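Local coordinates for epoxyqueuosine reductase (Streptococcus thermophilus, PDB 5D6S), which belongs to the QueG family of iron-sulfur proteins and binds cobalamin and two iron/sulfur clusters in a chain that ends in an array of helices, at residues A[373-376]-A[377-381]; A[391-394]-A[395-399]; A[300-303]-A[304-308]; A[322-325]-A[326-329]; A[336-339]-A[340-344]. One frame throughout, in Å; residues are numbered along the deposited sequence.

Contact 1 of 5, residues A[373-376]-A[377-381]; sequences LDYM and RGLSP
Arg-377 turns back over the last turn of helix 370-377 to meet Asp-374, three residues earlier. Its CG stands anti to the backbone N (chi1 -170°) and the chain bends further out at chi3, which brings NH1 to 2.6 Å from Asp-374 OD1 in a salt bridge. The two flat groups are 63° apart: OD1 lies near the guanidinium plane, at its edge, yet the nitrogen comes to OD1 from above the carboxylate plane. Leu-373 O sits over one guanidinium face and also accepts the backbone bond from Arg-377 N at 2.8 Å. Glu-370 gives the guanidinium a long, weak second ion pair. At Gly-378 the backbone N bonds to Asp-374 O at 3.0 Å and makes a weak bond to Tyr-375 O. Leu-379 follows with an i to i+3 bond, its N 3.2 Å from Met-376 O and well above that carbonyl plane. The side chain of Leu-379 then splits its branches: CD2 approaches the Tyr-375 ring obliquely, 3.8 Å from CZ, in an off-centre CH-pi contact, while CD1 reaches Met-376 SD at 3.9 Å. Tyr-375 OH is hydrogen-bonded to Asp-346 of helix 338-347. The chemistry is thus divided between an exposed ion pair and an apolar patch of Tyr-375, Met-376 and Leu-379; Arg-377 probably offsets the like charges of Asp-374 and Glu-370, which lie close together.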
loop_
_atom_site.group_PDB
_atom_site.type_symbol
_atom_site.label_atom_id
_atom_site.label_comp_id
_atom_site.label_asym_id
_atom_site.label_seq_id
_atom_site.Cartn_x
_atom_site.Cartn_y
_atom_site.Cartn_z
ATOM N N LEU A 373 9.542 -13.793 -34.895
ATOM C CA LEU A 373 9.917 -12.527 -35.543
ATOM C C LEU A 373 8.840 -12.080 -36.540
ATOM O O LEU A 373 8.479 -10.914 -36.588
ATOM C CB LEU A 373 11.269 -12.621 -36.234
ATOM C CG LEU A 373 12.453 -12.908 -35.303
ATOM C CD1 LEU A 373 13.714 -13.156 -36.102
ATOM C CD2 LEU A 373 12.671 -11.767 -34.317
ATOM N N ASP A 374 8.273 -13.022 -37.283
ATOM C CA ASP A 374 7.185 -12.689 -38.206
ATOM C C ASP A 374 5.918 -12.239 -37.437
ATOM O O ASP A 374 5.228 -11.311 -37.866
ATOM C CB ASP A 374 6.871 -13.860 -39.160
ATOM C CG ASP A 374 8.041 -14.191 -40.127
ATOM O OD1 ASP A 374 9.138 -13.588 -40.002
ATOM O OD2 ASP A 374 7.853 -15.069 -41.016
ATOM N N TYR A 375 5.614 -12.884 -36.304
ATOM C CA TYR A 375 4.436 -12.499 -35.494
ATOM C C TYR A 375 4.582 -11.049 -35.115
ATOM O O TYR A 375 3.664 -10.254 -35.306
ATOM C CB TYR A 375 4.313 -13.350 -34.217
ATOM C CG TYR A 375 3.311 -12.807 -33.215
ATOM C CD1 TYR A 375 1.954 -12.838 -33.485
ATOM C CD2 TYR A 375 3.713 -12.228 -32.014
ATOM C CE1 TYR A 375 1.008 -12.315 -32.602
ATOM C CE2 TYR A 375 2.768 -11.713 -31.107
ATOM C CZ TYR A 375 1.415 -11.764 -31.411
ATOM O OH TYR A 375 0.428 -11.280 -30.539
ATOM N N MET A 376 5.744 -10.732 -34.539
ATOM C CA MET A 376 6.018 -9.404 -33.968
ATOM C C MET A 376 6.084 -8.370 -35.061
ATOM O O MET A 376 5.446 -7.337 -34.966
ATOM C CB MET A 376 7.338 -9.441 -33.166
ATOM C CG MET A 376 7.701 -8.186 -32.399
ATOM S SD MET A 376 6.527 -7.683 -31.142
ATOM C CE MET A 376 6.685 -9.047 -29.972
ATOM N N ARG A 377 6.839 -8.669 -36.118
ATOM C CA ARG A 377 6.931 -7.777 -37.272
ATOM C C ARG A 377 5.529 -7.421 -37.763
ATOM O O ARG A 377 5.273 -6.296 -38.188
ATOM C CB ARG A 377 7.750 -8.429 -38.413
ATOM C CG ARG A 377 8.111 -7.502 -39.579
ATOM C CD ARG A 377 8.917 -8.207 -40.683
ATOM N NE ARG A 377 10.094 -8.947 -40.177
ATOM C CZ ARG A 377 10.216 -10.277 -40.122
ATOM N NH1 ARG A 377 9.239 -11.069 -40.559
ATOM N NH2 ARG A 377 11.328 -10.828 -39.633
ATOM N N GLY A 378 4.638 -8.400 -37.703
ATOM C CA GLY A 378 3.292 -8.296 -38.277
ATOM C C GLY A 378 2.183 -7.659 -37.438
ATOM O O GLY A 378 1.066 -7.493 -37.922
ATOM N N LEU A 379 2.481 -7.279 -36.200
ATOM C CA LEU A 379 1.565 -6.448 -35.428
ATOM C C LEU A 379 1.679 -5.061 -35.993
ATOM O O LEU A 379 2.756 -4.665 -36.441
ATOM C CB LEU A 379 1.981 -6.374 -33.959
ATOM C CG LEU A 379 2.162 -7.666 -33.168
ATOM C CD1 LEU A 379 2.732 -7.378 -31.788
ATOM C CD2 LEU A 379 0.853 -8.407 -33.046
ATOM N N SER A 380 0.593 -4.304 -35.968
ATOM C CA SER A 380 0.688 -2.849 -36.203
ATOM C C SER A 380 -0.162 -2.216 -35.129
ATOM O O SER A 380 -1.376 -2.190 -35.236
ATOM C CB SER A 380 0.254 -2.429 -37.616
ATOM O OG SER A 380 -1.130 -2.589 -37.808
ATOM N N PRO A 381 0.479 -1.795 -34.038
ATOM C CA PRO A 381 -0.232 -1.319 -32.878
ATOM C C PRO A 381 -1.231 -0.235 -33.206
ATOM O O PRO A 381 -0.904 0.730 -33.876
ATOM C CB PRO A 381 0.891 -0.789 -32.003
ATOM C CG PRO A 381 1.989 -1.750 -32.256
ATOM C CD PRO A 381 1.901 -2.024 -33.734
#

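Contact 2 of 5, residues A[391-394]-A[395-399]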
loop_
_atom_site.group_PDB
_atom_site.type_symbol
_atom_site.label_atom_id
_atom_site.label_comp_id
_atom_site.label_asym_id
_atom_site.label_seq_id
_atom_site.Cartn_x
_atom_site.Cartn_y
_atom_site.Cartn_z
ATOM N N GLU A 391 8.035 -0.769 -31.017
ATOM C CA GLU A 391 9.291 -0.279 -31.603
ATOM C C GLU A 391 10.504 -0.776 -30.826
ATOM O O GLU A 391 11.510 -1.126 -31.404
ATOM C CB GLU A 391 9.310 1.244 -31.654
ATOM C CG GLU A 391 8.439 1.807 -32.742
ATOM C CD GLU A 391 8.271 3.319 -32.648
ATOM O OE1 GLU A 391 9.096 3.970 -31.961
ATOM O OE2 GLU A 391 7.304 3.848 -33.268
ATOM N N LEU A 392 10.400 -0.782 -29.509
ATOM C CA LEU A 392 11.511 -1.226 -28.678
ATOM C C LEU A 392 11.807 -2.705 -28.839
ATOM O O LEU A 392 12.973 -3.096 -28.844
ATOM C CB LEU A 392 11.246 -0.913 -27.196
ATOM C CG LEU A 392 11.542 0.536 -26.792
ATOM C CD1 LEU A 392 10.814 0.930 -25.512
ATOM C CD2 LEU A 392 13.036 0.750 -26.624
ATOM N N VAL A 393 10.769 -3.540 -28.915
ATOM C CA VAL A 393 10.988 -4.989 -29.060
ATOM C C VAL A 393 11.584 -5.234 -30.428
ATOM O O VAL A 393 12.604 -5.872 -30.561
ATOM C CB VAL A 393 9.698 -5.810 -28.857
ATOM C CG1 VAL A 393 9.926 -7.236 -29.272
ATOM C CG2 VAL A 393 9.255 -5.764 -27.397
ATOM N N CYS A 394 10.947 -4.683 -31.448
ATOM C CA CYS A 394 11.502 -4.717 -32.763
ATOM C C CYS A 394 12.998 -4.366 -32.747
ATOM O O CYS A 394 13.829 -5.139 -33.216
ATOM C CB CYS A 394 10.709 -3.805 -33.677
ATOM S SG CYS A 394 9.104 -4.514 -34.128
ATOM N N ALA A 395 13.356 -3.225 -32.186
ATOM C CA ALA A 395 14.762 -2.814 -32.160
ATOM C C ALA A 395 15.638 -3.825 -31.444
ATOM O O ALA A 395 16.752 -4.116 -31.877
ATOM C CB ALA A 395 14.917 -1.455 -31.504
ATOM N N LYS A 396 15.150 -4.335 -30.325
ATOM C CA LYS A 396 15.871 -5.347 -29.562
ATOM C C LYS A 396 16.062 -6.643 -30.383
ATOM O O LYS A 396 17.017 -7.362 -30.191
ATOM C CB LYS A 396 15.102 -5.617 -28.275
ATOM C CG LYS A 396 15.595 -6.775 -27.436
ATOM C CD LYS A 396 14.759 -6.859 -26.174
ATOM C CE LYS A 396 15.284 -7.926 -25.235
ATOM N NZ LYS A 396 14.737 -7.685 -23.877
ATOM N N TRP A 397 15.116 -6.947 -31.264
ATOM C CA TRP A 397 15.156 -8.172 -32.048
ATOM C C TRP A 397 15.655 -7.906 -33.450
ATOM O O TRP A 397 15.511 -8.743 -34.333
ATOM C CB TRP A 397 13.763 -8.821 -32.103
ATOM C CG TRP A 397 13.299 -9.454 -30.814
ATOM C CD1 TRP A 397 13.991 -9.564 -29.668
ATOM C CD2 TRP A 397 12.043 -10.107 -30.595
ATOM N NE1 TRP A 397 13.248 -10.242 -28.722
ATOM C CE2 TRP A 397 12.045 -10.587 -29.274
ATOM C CE3 TRP A 397 10.933 -10.354 -31.397
ATOM C CZ2 TRP A 397 10.958 -11.256 -28.715
ATOM C CZ3 TRP A 397 9.860 -11.035 -30.854
ATOM C CH2 TRP A 397 9.878 -11.474 -29.520
ATOM N N GLN A 398 16.230 -6.726 -33.663
ATOM C CA GLN A 398 16.944 -6.440 -34.896
ATOM C C GLN A 398 16.021 -6.579 -36.097
ATOM O O GLN A 398 16.438 -6.974 -37.179
ATOM C CB GLN A 398 18.142 -7.388 -35.014
ATOM C CG GLN A 398 19.410 -6.754 -35.565
ATOM C CD GLN A 398 20.335 -6.257 -34.465
ATOM O OE1 GLN A 398 20.820 -7.046 -33.652
ATOM N NE2 GLN A 398 20.601 -4.956 -34.448
ATOM N N ILE A 399 14.753 -6.255 -35.899
ATOM C CA ILE A 399 13.812 -6.179 -36.999
ATOM C C ILE A 399 13.928 -4.787 -37.579
ATOM O O ILE A 399 13.358 -3.846 -37.040
ATOM C CB ILE A 399 12.365 -6.404 -36.523
ATOM C CG1 ILE A 399 12.191 -7.860 -36.075
ATOM C CG2 ILE A 399 11.365 -6.020 -37.618
ATOM C CD1 ILE A 399 10.967 -8.087 -35.233
#
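Cys-394 O takes two backbone donors where helix 384-396 ends: Ile-399 N at 3.0 Å, in a bond that is nearly straight at the hydrogen (165°), and Trp-397 N in a weaker one. The first, together with a weak bond from Gln-398 N to Ala-395 O, makes a Schellman motif, with Gln-398 at positive phi as the C-prime residue. Reversal of the chain there brings Ile-399 back to the helix, its CD1 4.2 Å from Cys-394 SG. Val-393 works on another side. With CG1 anti to the backbone N (chi1 169°), that methyl stands over the face of the Trp-397 six-membered ring, 3.8 Å from its centroid and 10° off the normal, a well-centred CH-pi contact. Val-393 O also accepts the bond from Trp-397 N at 2.8 Å. Ala-395 adds a regular helical bond, N to Glu-391 O at 2.9 Å, and its CB rests near that same oxygen. Met-376 of helix 370-377 touches both Val-393 and Trp-397. The carbonyls of Val-393 and Cys-394 are thus met by backbone donors, while the contact of the indole with Val-393 is apolar, made over the ring face.

Contact 3 of 5, residues A[300-303]-A[304-308]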
loop_
_atom_site.group_PDB
_atom_site.type_symbol
_atom_site.label_atom_id
_atom_site.label_comp_id
_atom_site.label_asym_id
_atom_site.label_seq_id
_atom_site.Cartn_x
_atom_site.Cartn_y
_atom_site.Cartn_z
ATOM N N THR A 300 -12.615 -11.508 -14.801
ATOM C CA THR A 300 -13.441 -10.412 -15.302
ATOM C C THR A 300 -13.746 -9.470 -14.146
ATOM O O THR A 300 -13.408 -9.749 -13.010
ATOM C CB THR A 300 -14.786 -10.941 -15.827
ATOM O OG1 THR A 300 -15.484 -11.576 -14.748
ATOM C CG2 THR A 300 -14.579 -11.952 -16.930
ATOM N N ASN A 301 -14.387 -8.347 -14.420
ATOM C CA ASN A 301 -14.790 -7.462 -13.333
ATOM C C ASN A 301 -15.621 -8.175 -12.288
ATOM O O ASN A 301 -15.443 -7.942 -11.092
ATOM C CB ASN A 301 -15.579 -6.262 -13.850
ATOM C CG ASN A 301 -14.697 -5.255 -14.559
ATOM O OD1 ASN A 301 -13.514 -5.078 -14.220
ATOM N ND2 ASN A 301 -15.250 -4.595 -15.542
ATOM N N LYS A 302 -16.539 -9.029 -12.754
ATOM C CA LYS A 302 -17.413 -9.793 -11.880
ATOM C C LYS A 302 -16.620 -10.807 -11.060
ATOM O O LYS A 302 -16.732 -10.808 -9.831
ATOM C CB LYS A 302 -18.506 -10.511 -12.677
ATOM C CG LYS A 302 -19.648 -11.042 -11.824
ATOM C CD LYS A 302 -20.670 -11.860 -12.612
ATOM C CE LYS A 302 -20.346 -13.343 -12.524
ATOM N NZ LYS A 302 -21.402 -14.176 -13.148
ATOM N N SER A 303 -15.846 -11.679 -11.719
ATOM C CA SER A 303 -15.116 -12.723 -10.980
ATOM C C SER A 303 -14.043 -12.116 -10.085
ATOM O O SER A 303 -13.733 -12.673 -9.023
ATOM C CB SER A 303 -14.519 -13.793 -11.899
ATOM O OG SER A 303 -13.789 -13.236 -12.972
ATOM N N PHE A 304 -13.494 -10.975 -10.507
ATOM C CA PHE A 304 -12.544 -10.245 -9.677
ATOM C C PHE A 304 -13.192 -9.715 -8.381
ATOM O O PHE A 304 -12.615 -9.858 -7.320
ATOM C CB PHE A 304 -11.919 -9.067 -10.423
ATOM C CG PHE A 304 -10.923 -8.302 -9.596
ATOM C CD1 PHE A 304 -9.640 -8.798 -9.394
ATOM C CD2 PHE A 304 -11.272 -7.084 -9.008
ATOM C CE1 PHE A 304 -8.714 -8.103 -8.625
ATOM C CE2 PHE A 304 -10.350 -6.379 -8.251
ATOM C CZ PHE A 304 -9.070 -6.897 -8.049
ATOM N N LYS A 305 -14.352 -9.066 -8.499
ATOM C CA LYS A 305 -15.156 -8.653 -7.335
ATOM C C LYS A 305 -15.434 -9.785 -6.369
ATOM O O LYS A 305 -15.146 -9.680 -5.190
ATOM C CB LYS A 305 -16.493 -8.081 -7.791
ATOM C CG LYS A 305 -16.598 -6.579 -7.642
ATOM C CD LYS A 305 -17.188 -6.224 -6.294
ATOM C CE LYS A 305 -16.754 -4.831 -5.861
ATOM N NZ LYS A 305 -17.374 -4.443 -4.567
ATOM N N GLU A 306 -15.973 -10.888 -6.869
ATOM C CA GLU A 306 -16.315 -12.011 -6.015
ATOM C C GLU A 306 -15.109 -12.520 -5.242
ATOM O O GLU A 306 -15.249 -12.946 -4.119
ATOM C CB GLU A 306 -16.966 -13.148 -6.834
ATOM C CG GLU A 306 -18.408 -12.836 -7.272
ATOM C CD GLU A 306 -18.894 -13.623 -8.500
ATOM O OE1 GLU A 306 -18.261 -14.624 -8.887
ATOM O OE2 GLU A 306 -19.936 -13.232 -9.075
ATOM N N THR A 307 -13.928 -12.522 -5.848
ATOM C CA THR A 307 -12.778 -13.241 -5.283
ATOM C C THR A 307 -11.767 -12.358 -4.546
ATOM O O THR A 307 -11.076 -12.842 -3.654
ATOM C CB THR A 307 -11.996 -14.003 -6.386
ATOM O OG1 THR A 307 -11.914 -13.191 -7.557
ATOM C CG2 THR A 307 -12.675 -15.307 -6.747
ATOM N N PHE A 308 -11.652 -11.110 -4.975
ATOM C CA PHE A 308 -10.620 -10.200 -4.519
ATOM C C PHE A 308 -11.189 -8.903 -3.997
ATOM O O PHE A 308 -10.451 -8.063 -3.450
ATOM C CB PHE A 308 -9.663 -9.861 -5.668
ATOM C CG PHE A 308 -8.562 -10.870 -5.866
ATOM C CD1 PHE A 308 -8.740 -11.962 -6.690
ATOM C CD2 PHE A 308 -7.358 -10.728 -5.200
ATOM C CE1 PHE A 308 -7.742 -12.908 -6.856
ATOM C CE2 PHE A 308 -6.347 -11.646 -5.381
ATOM C CZ PHE A 308 -6.539 -12.751 -6.207
#
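Ser-303 has chi1 near 50°, which sets OG between its own backbone N and carbonyl carbon and points it toward the start of the helix, where it accepts a bond from Thr-300 N at 2.8 Å with a donor angle of 159°. Thr-300 holds the N-cap position of helix 301-308, and this bond from the N-cap amide to the side chain three residues on is one half of a capping box. It closes the first turn back on the N-cap residue, and the backbone bonds there are regular: Phe-304 N lies 2.8 Å from Thr-300 O, and Lys-305 N 3.0 Å from Asn-301 O. Further along, Thr-307 is turned in a similar way (chi1 40°), with OG1 directed back at Ser-303 O; the modelled separation is too short to be trusted, and a bond there is doubtful in its detail. The same oxygen receives a weak bond from Thr-307 N, 3.2 Å away. On the exposed flank Lys-302 and Glu-306, one turn apart, pass at a slant. The carboxylate lies across the lysine's aliphatic part, with Glu-306 OE2 3.5 Å from Lys-302 CE, while the ammonium NZ stays 4.4 Å from OE2, beyond a salt bridge; the pair probably attracts only loosely. On the buried flank the Phe-304 ring carries Phe-308 CB over one face, displaced toward the rim. Phe-304 leans on Lys-318 and Leu-321 of helix 318-331, and Phe-308 meets Phe-296 edge-to-face.

Contact 4 of 5, residues A[322-325]-A[326-329]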
loop_
_atom_site.group_PDB
_atom_site.type_symbol
_atom_site.label_atom_id
_atom_site.label_comp_id
_atom_site.label_asym_id
_atom_site.label_seq_id
_atom_site.Cartn_x
_atom_site.Cartn_y
_atom_site.Cartn_z
ATOM N N GLN A 322 -3.826 -6.633 -13.098
ATOM C CA GLN A 322 -3.536 -7.499 -14.236
ATOM C C GLN A 322 -2.341 -6.974 -15.034
ATOM O O GLN A 322 -1.517 -7.758 -15.499
ATOM C CB GLN A 322 -4.776 -7.694 -15.097
ATOM C CG GLN A 322 -5.831 -8.517 -14.358
ATOM C CD GLN A 322 -7.119 -8.735 -15.133
ATOM O OE1 GLN A 322 -7.494 -7.924 -15.985
ATOM N NE2 GLN A 322 -7.817 -9.827 -14.820
ATOM N N ARG A 323 -2.236 -5.650 -15.178
ATOM C CA ARG A 323 -1.035 -5.074 -15.757
ATOM C C ARG A 323 0.199 -5.598 -14.995
ATOM O O ARG A 323 1.167 -6.036 -15.590
ATOM C CB ARG A 323 -1.061 -3.513 -15.717
ATOM C CG ARG A 323 0.341 -2.916 -15.755
ATOM C CD ARG A 323 0.477 -1.448 -16.073
ATOM N NE ARG A 323 0.277 -0.396 -15.045
ATOM C CZ ARG A 323 0.122 -0.526 -13.734
ATOM N NH1 ARG A 323 0.138 -1.687 -13.100
ATOM N NH2 ARG A 323 -0.065 0.563 -13.024
ATOM N N ASN A 324 0.158 -5.476 -13.667
ATOM C CA ASN A 324 1.274 -5.863 -12.823
ATOM C C ASN A 324 1.583 -7.351 -12.947
ATOM O O ASN A 324 2.740 -7.758 -12.935
ATOM C CB ASN A 324 0.985 -5.539 -11.352
ATOM C CG ASN A 324 0.808 -4.059 -11.114
ATOM O OD1 ASN A 324 1.225 -3.241 -11.928
ATOM N ND2 ASN A 324 0.205 -3.702 -9.996
ATOM N N ALA A 325 0.542 -8.147 -13.098
ATOM C CA ALA A 325 0.698 -9.573 -13.222
ATOM C C ALA A 325 1.411 -9.906 -14.507
ATOM O O ALA A 325 2.248 -10.818 -14.540
ATOM C CB ALA A 325 -0.668 -10.267 -13.153
ATOM N N ILE A 326 1.085 -9.184 -15.581
ATOM C CA ILE A 326 1.809 -9.357 -16.857
ATOM C C ILE A 326 3.271 -9.035 -16.634
ATOM O O ILE A 326 4.166 -9.746 -17.102
ATOM C CB ILE A 326 1.232 -8.485 -17.961
ATOM C CG1 ILE A 326 -0.129 -9.036 -18.374
ATOM C CG2 ILE A 326 2.163 -8.470 -19.161
ATOM C CD1 ILE A 326 -0.973 -8.020 -19.088
ATOM N N ILE A 327 3.519 -7.997 -15.856
ATOM C CA ILE A 327 4.881 -7.637 -15.561
ATOM C C ILE A 327 5.585 -8.739 -14.766
ATOM O O ILE A 327 6.763 -9.033 -15.013
ATOM C CB ILE A 327 4.951 -6.295 -14.857
ATOM C CG1 ILE A 327 4.517 -5.198 -15.843
ATOM C CG2 ILE A 327 6.365 -6.025 -14.374
ATOM C CD1 ILE A 327 4.180 -3.857 -15.208
ATOM N N ALA A 328 4.891 -9.313 -13.797
ATOM C CA ALA A 328 5.471 -10.377 -12.983
ATOM C C ALA A 328 5.838 -11.542 -13.876
ATOM O O ALA A 328 6.972 -12.033 -13.843
ATOM C CB ALA A 328 4.476 -10.835 -11.922
ATOM N N LEU A 329 4.881 -11.970 -14.702
ATOM C CA LEU A 329 5.147 -13.039 -15.665
ATOM C C LEU A 329 6.367 -12.748 -16.552
ATOM O O LEU A 329 7.141 -13.656 -16.851
ATOM C CB LEU A 329 3.933 -13.283 -16.539
ATOM C CG LEU A 329 2.822 -13.945 -15.770
ATOM C CD1 LEU A 329 1.561 -13.946 -16.627
ATOM C CD2 LEU A 329 3.193 -15.354 -15.363
#
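Arg-323 lays its aliphatic stem beside Ile-327, one turn on: CG is 4.0 Å from Ile-327 CD1, and the two side chains run alongside, pointing the same way. The arginine leaves the backbone with CG anti to N (chi1 156°) and bends at chi3, which carries its guanidinium away to Gly-246, where NE donates to the carbonyl. Ile-327 has its CG1 branch beside its own N, and this drops CG1 to 3.5 Å from Arg-323 O, close to the carbonyl oxygen that also takes the Ile-327 N bond (3.1 Å). Ile-326 repeats the pattern one residue earlier, with CG1 3.4 Å from Gln-322 O. Leu-329 closes the stretch: its N gives an almost linear bond to Ala-325 O, 2.9 Å long at 178°, and its CG leans against the same oxygen. All eight residues are buried, yet the polar ends of three are anchored elsewhere. Gln-322 NE2 donates to the carbonyls of Phe-296 and Leu-299, and Asn-324 ND2 to those of Ile-260 and Thr-242. The Asn-324 side chain is about 11 Å from the cobalamin and about 13 Å from an iron/sulfur cluster. Helix 318-331 packs here against three others: Ala-325 and Leu-329 touch helix 293-296, Ile-326 meets helix 338-347, and Arg-323, Ile-326 and Ile-327 touch helix 351-364.

Contact 5 of 5, residues A[336-339]-A[340-344]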
loop_
_atom_site.group_PDB
_atom_site.type_symbol
_atom_site.label_atom_id
_atom_site.label_comp_id
_atom_site.label_asym_id
_atom_site.label_seq_id
_atom_site.Cartn_x
_atom_site.Cartn_y
_atom_site.Cartn_z
ATOM N N ASN A 336 5.244 -20.175 -20.324
ATOM C CA ASN A 336 3.829 -20.603 -20.336
ATOM C C ASN A 336 2.823 -19.480 -20.497
ATOM O O ASN A 336 1.633 -19.721 -20.753
ATOM C CB ASN A 336 3.481 -21.414 -19.089
ATOM C CG ASN A 336 4.243 -22.714 -19.018
ATOM O OD1 ASN A 336 4.741 -23.229 -20.016
ATOM N ND2 ASN A 336 4.383 -23.228 -17.819
ATOM N N ALA A 337 3.278 -18.245 -20.366
ATOM C CA ALA A 337 2.374 -17.115 -20.538
ATOM C C ALA A 337 2.229 -16.708 -22.019
ATOM O O ALA A 337 1.335 -15.941 -22.374
ATOM C CB ALA A 337 2.865 -15.964 -19.707
ATOM N N ILE A 338 3.138 -17.182 -22.873
ATOM C CA ILE A 338 3.268 -16.605 -24.206
ATOM C C ILE A 338 1.908 -16.624 -24.895
ATOM O O ILE A 338 1.489 -15.622 -25.456
ATOM C CB ILE A 338 4.360 -17.307 -25.026
ATOM C CG1 ILE A 338 5.740 -16.966 -24.439
ATOM C CG2 ILE A 338 4.340 -16.887 -26.477
ATOM C CD1 ILE A 338 6.896 -17.793 -24.982
ATOM N N VAL A 339 1.221 -17.753 -24.854
ATOM C CA VAL A 339 0.008 -17.875 -25.646
ATOM C C VAL A 339 -1.058 -16.918 -25.087
ATOM O O VAL A 339 -1.851 -16.313 -25.836
ATOM C CB VAL A 339 -0.480 -19.334 -25.868
ATOM C CG1 VAL A 339 0.155 -20.322 -24.912
ATOM C CG2 VAL A 339 -2.002 -19.429 -25.813
ATOM N N LYS A 340 -1.063 -16.751 -23.776
ATOM C CA LYS A 340 -1.991 -15.798 -23.162
ATOM C C LYS A 340 -1.692 -14.343 -23.534
ATOM O O LYS A 340 -2.585 -13.526 -23.754
ATOM C CB LYS A 340 -1.969 -15.948 -21.642
ATOM C CG LYS A 340 -2.936 -15.030 -20.914
ATOM C CD LYS A 340 -4.346 -15.151 -21.418
ATOM C CE LYS A 340 -5.295 -14.268 -20.614
ATOM N NZ LYS A 340 -6.693 -14.397 -21.099
ATOM N N LEU A 341 -0.425 -14.009 -23.543
ATOM C CA LEU A 341 -0.022 -12.671 -23.916
ATOM C C LEU A 341 -0.454 -12.409 -25.361
ATOM O O LEU A 341 -0.838 -11.307 -25.711
ATOM C CB LEU A 341 1.498 -12.519 -23.721
ATOM C CG LEU A 341 1.950 -12.640 -22.254
ATOM C CD1 LEU A 341 3.432 -12.858 -22.137
ATOM C CD2 LEU A 341 1.572 -11.411 -21.446
ATOM N N MET A 342 -0.385 -13.434 -26.202
ATOM C CA MET A 342 -0.704 -13.261 -27.599
ATOM C C MET A 342 -2.184 -13.002 -27.709
ATOM O O MET A 342 -2.607 -12.213 -28.530
ATOM C CB MET A 342 -0.252 -14.461 -28.435
ATOM C CG MET A 342 1.188 -14.411 -28.933
ATOM S SD MET A 342 1.834 -16.050 -29.440
ATOM C CE MET A 342 2.405 -15.622 -31.094
ATOM N N GLU A 343 -2.976 -13.643 -26.862
ATOM C CA GLU A 343 -4.437 -13.476 -26.852
ATOM C C GLU A 343 -4.819 -12.058 -26.429
ATOM O O GLU A 343 -5.689 -11.423 -27.046
ATOM C CB GLU A 343 -5.125 -14.502 -25.939
ATOM C CG GLU A 343 -5.141 -15.916 -26.522
ATOM C CD GLU A 343 -5.543 -17.018 -25.524
ATOM O OE1 GLU A 343 -6.179 -16.700 -24.492
ATOM O OE2 GLU A 343 -5.198 -18.201 -25.785
ATOM N N ILE A 344 -4.173 -11.567 -25.374
ATOM C CA ILE A 344 -4.416 -10.212 -24.915
ATOM C C ILE A 344 -4.140 -9.219 -26.051
ATOM O O ILE A 344 -4.933 -8.336 -26.336
ATOM C CB ILE A 344 -3.520 -9.901 -23.705
ATOM C CG1 ILE A 344 -4.054 -10.601 -22.486
ATOM C CG2 ILE A 344 -3.456 -8.402 -23.427
ATOM C CD1 ILE A 344 -3.046 -10.703 -21.378
#
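Ala-337 and Leu-341 form the close-packed flank of this part of helix 338-347. Leu-341 CG stands beside its own backbone N (chi1 -65°), and CD1 thereby comes within 4.0 Å of Ala-337 CB, while CG sits 3.4 Å from Ala-337 O. That oxygen also accepts the Leu-341 N bond, 2.9 Å long and nearly along the C=O axis. Ile-338 and Met-342 continue the apolar surface: the two side chains run alongside, and CG2 of Ile-338 touches Met-342 SD at 4.0 Å, with Met-342 N bonded to Ile-338 O at 3.0 Å. The solvent flank is looser in character. Exposed Val-339 lies next to Glu-343, pointing the same way, and its CG2 is modelled beside the carboxylate, though how close the two come is uncertain; the backbone bond from Glu-343 N to Val-339 O (3.1 Å) joins the same pair. Lys-340 sends NZ to a salt bridge with Glu-298. On the buried side Ala-337 meets Leu-329 of helix 318-331 and Ile-338 packs on helix 351-364, while Leu-341 touches both of those helices; Ala-337 and Lys-340 also reach Leu-294 of helix 293-296.

Along the chain the order is contact 3, 4, 5, 1, 2, in series through the helical C-terminal part, which is consistent with a HEAT-like array. Contacts 4 and 5, on successive helices 318-331 and 338-347, have centres 12 Å apart and touch through Ile-326 CG2 and Leu-341 CD2 (3.8 Å). Contacts 1 and 2, at the C-terminal ends of helices 370-377 and 384-396, have centres 10 Å apart and meet through Met-376, Leu-373, Val-393 and Trp-397. Contact 5 also touches contact 1, Tyr-375 OH lying 3.6 Å from Met-342 CG, which links the two pairs. Contact 3 has its centre 17 Å from that of contact 4, without touching. From contact 4, nearest the cobalamin, helices lead outward to the C-terminus.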